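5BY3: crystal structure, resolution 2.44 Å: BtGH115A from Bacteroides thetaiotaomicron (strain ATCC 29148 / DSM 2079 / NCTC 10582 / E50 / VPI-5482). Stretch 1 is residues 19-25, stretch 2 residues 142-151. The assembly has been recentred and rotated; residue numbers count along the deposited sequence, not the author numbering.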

# COMPACT_ATOMS: atom_id res chain seq x y z
N ASP A 19 -7.47 -38.53 12.58
CA ASP A 19 -8.27 -37.24 12.52
C ASP A 19 -8.25 -36.32 13.75
O ASP A 19 -8.44 -36.79 14.85
CB ASP A 19 -9.73 -37.55 12.21
CG ASP A 19 -10.13 -37.16 10.79
OD1 ASP A 19 -9.54 -37.70 9.82
OD2 ASP A 19 -11.05 -36.32 10.65
N PHE A 20 -8.08 -35.01 13.54
CA PHE A 20 -8.04 -33.99 14.63
C PHE A 20 -9.40 -33.28 14.74
O PHE A 20 -9.95 -32.79 13.74
CB PHE A 20 -6.90 -32.96 14.35
CG PHE A 20 -6.84 -31.78 15.32
CD1 PHE A 20 -6.32 -31.93 16.63
CD2 PHE A 20 -7.28 -30.50 14.93
CE1 PHE A 20 -6.27 -30.84 17.51
CE2 PHE A 20 -7.23 -29.42 15.81
CZ PHE A 20 -6.73 -29.59 17.10
N VAL A 21 -9.94 -33.22 15.95
CA VAL A 21 -11.32 -32.76 16.19
C VAL A 21 -11.31 -31.90 17.46
O VAL A 21 -10.73 -32.27 18.46
CB VAL A 21 -12.34 -33.95 16.31
CG1 VAL A 21 -13.76 -33.45 16.55
CG2 VAL A 21 -12.39 -34.82 15.05
N LEU A 22 -11.90 -30.71 17.38
CA LEU A 22 -12.11 -29.85 18.54
C LEU A 22 -13.60 -29.55 18.67
O LEU A 22 -14.16 -28.89 17.80
CB LEU A 22 -11.37 -28.54 18.35
CG LEU A 22 -9.88 -28.38 18.65
CD1 LEU A 22 -9.64 -26.89 18.80
CD2 LEU A 22 -9.40 -29.12 19.89
N GLN A 23 -14.25 -30.05 19.72
CA GLN A 23 -15.70 -29.84 19.91
C GLN A 23 -15.90 -28.48 20.60
O GLN A 23 -15.18 -28.18 21.53
CB GLN A 23 -16.32 -31.03 20.71
CG GLN A 23 -17.64 -30.78 21.47
CD GLN A 23 -18.82 -30.42 20.57
OE1 GLN A 23 -19.12 -31.12 19.58
NE2 GLN A 23 -19.49 -29.31 20.90
N SER A 24 -16.85 -27.67 20.15
CA SER A 24 -17.09 -26.36 20.82
C SER A 24 -17.58 -26.53 22.27
O SER A 24 -18.11 -27.56 22.62
CB SER A 24 -18.03 -25.44 20.02
OG SER A 24 -19.40 -25.71 20.24
N GLY A 25 -17.43 -25.49 23.08
CA GLY A 25 -17.85 -25.55 24.48
C GLY A 25 -16.82 -26.23 25.38
O GLY A 25 -16.92 -26.09 26.60
N LYS A 142 -19.18 -18.15 15.09
CA LYS A 142 -18.96 -19.24 16.02
C LYS A 142 -19.06 -20.54 15.25
O LYS A 142 -19.74 -20.61 14.24
CB LYS A 142 -19.95 -19.20 17.16
CG LYS A 142 -19.75 -18.02 18.10
CD LYS A 142 -21.09 -17.44 18.52
CE LYS A 142 -21.65 -18.14 19.74
NZ LYS A 142 -21.18 -17.37 20.91
N LYS A 143 -18.34 -21.55 15.72
CA LYS A 143 -18.43 -22.86 15.11
C LYS A 143 -18.83 -23.92 16.10
O LYS A 143 -18.48 -23.85 17.28
CB LYS A 143 -17.12 -23.24 14.43
CG LYS A 143 -17.09 -22.77 12.99
CD LYS A 143 -15.70 -22.36 12.58
CE LYS A 143 -14.86 -23.55 12.23
NZ LYS A 143 -14.39 -23.12 10.90
N GLU A 144 -19.57 -24.89 15.61
CA GLU A 144 -19.93 -26.04 16.41
C GLU A 144 -18.79 -27.01 16.62
O GLU A 144 -18.59 -27.45 17.74
CB GLU A 144 -21.14 -26.75 15.81
CG GLU A 144 -22.41 -26.44 16.56
CD GLU A 144 -22.37 -26.88 18.04
OE1 GLU A 144 -21.99 -28.05 18.32
OE2 GLU A 144 -22.73 -26.05 18.91
N THR A 145 -18.09 -27.38 15.54
CA THR A 145 -16.86 -28.18 15.61
C THR A 145 -15.83 -27.65 14.60
O THR A 145 -16.18 -27.03 13.59
CB THR A 145 -17.06 -29.67 15.28
OG1 THR A 145 -17.69 -29.76 14.01
CG2 THR A 145 -17.92 -30.40 16.32
N PHE A 146 -14.57 -27.89 14.93
CA PHE A 146 -13.46 -27.68 14.03
C PHE A 146 -12.73 -29.01 13.83
O PHE A 146 -12.25 -29.59 14.80
CB PHE A 146 -12.51 -26.63 14.57
CG PHE A 146 -11.30 -26.44 13.72
CD1 PHE A 146 -11.41 -25.92 12.43
CD2 PHE A 146 -10.03 -26.80 14.19
CE1 PHE A 146 -10.28 -25.75 11.62
CE2 PHE A 146 -8.92 -26.64 13.40
CZ PHE A 146 -9.04 -26.12 12.11
N ARG A 147 -12.63 -29.43 12.56
CA ARG A 147 -12.20 -30.78 12.15
C ARG A 147 -11.24 -30.71 10.98
O ARG A 147 -11.64 -30.35 9.87
CB ARG A 147 -13.43 -31.58 11.73
CG ARG A 147 -13.20 -33.06 11.54
CD ARG A 147 -13.71 -33.50 10.18
NE ARG A 147 -15.14 -33.18 9.95
CZ ARG A 147 -15.67 -32.88 8.76
NH1 ARG A 147 -14.89 -32.84 7.68
NH2 ARG A 147 -16.97 -32.62 8.65
N LEU A 148 -9.98 -31.05 11.24
CA LEU A 148 -8.96 -31.25 10.22
C LEU A 148 -8.59 -32.73 10.02
O LEU A 148 -8.44 -33.49 11.00
CB LEU A 148 -7.67 -30.50 10.59
CG LEU A 148 -7.49 -28.97 10.59
CD1 LEU A 148 -6.05 -28.69 10.99
CD2 LEU A 148 -7.80 -28.30 9.26
N SER A 149 -8.39 -33.11 8.76
CA SER A 149 -8.06 -34.49 8.38
C SER A 149 -6.77 -35.00 8.98
O SER A 149 -5.84 -34.21 9.21
CB SER A 149 -7.96 -34.60 6.88
OG SER A 149 -9.19 -35.05 6.39
N GLY A 150 -6.71 -36.32 9.21
CA GLY A 150 -5.45 -37.00 9.56
C GLY A 150 -4.43 -36.85 8.43
O GLY A 150 -3.23 -36.95 8.67
N LYS A 151 -4.90 -36.61 7.21
CA LYS A 151 -4.05 -36.39 6.05
C LYS A 151 -3.70 -34.94 5.76
O LYS A 151 -2.87 -34.70 4.87
CB LYS A 151 -4.71 -37.01 4.82
CG LYS A 151 -4.13 -38.35 4.41
CD LYS A 151 -4.99 -39.06 3.36
CE LYS A 151 -5.86 -40.14 3.99
NZ LYS A 151 -6.90 -39.58 4.91

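Residues 20-23 and 145-148 form two antiparallel strands of one sheet. Their axes approach to 4.8 Å, and their directions differ by 175°. The pairing is regular: F20 faces L148, V21 faces R147, L22 faces F146 and Q23 faces T145.

F20 and L148 are a hydrogen-bonded pair. F20 N donates to L148 O at 3.0 Å, and L148 N donates to F20 O at 3.0 Å. L22 and F146 make the next such pair. L22 N donates to F146 O at 2.8 Å, and F146 N returns a nearly straight bond to L22 O at 3.1 Å. The ladder continues past the strands, where S24 N donates to E144 O at 3.0 Å. V21-R147 and Q23-T145 are non-hydrogen-bonded pairs, with CA atoms 4.6 and 4.8 Å apart. Here CA-H groups lie near carbonyl oxygens already used in the ladder: R147 CA is 3.4 Å from F20 O, and T145 CA is 3.5 Å from L22 O.

Side chains alternate between the two faces. F20, L22, F146 and L148 share one face, and all four are buried. Large apolar groups suit this side because they pack together away from solvent. The rings of F20 and F146 meet at their CE2 atoms, 4.0 Å apart, with F146 CE2 near the plane of the F20 ring, at its edge. L148 CB also lies at that ring's edge, 4.4 Å from F20 CD2. Closer to the backbone, L22 CB is 4.4 Å from F146 CB.

V21, Q23, T145 and R147 occupy the other face, which is more open. Polar and long side chains can keep their polar ends near solvent here while their carbon atoms pack. R147 CG lies 4.0 Å from V21 CG2. T145 CG2 is 3.5 Å from Q23 OE1. The end of the Q23 side chain leans toward the second stretch, while Q23 NE2 donates to S24 O, in its own stretch, at 2.8 Å.

Side chains also contribute at the ends. D19 OD1 accepts a hydrogen bond from G150 N at 3.2 Å, so a carboxylate extends the contact beyond the last backbone pair. The backbones also run close here, with D19 CA 4.1 Å from G150 CA. Glycine suits the place, because a CB would sit 3.3 Å from D19 N, which is tight. At the other end S24 points toward the second stretch. Its small side chain fits close to the backbone there, with CB 3.2 Å from K143 O. Together the two stretches bury 597 Å², counting both sides.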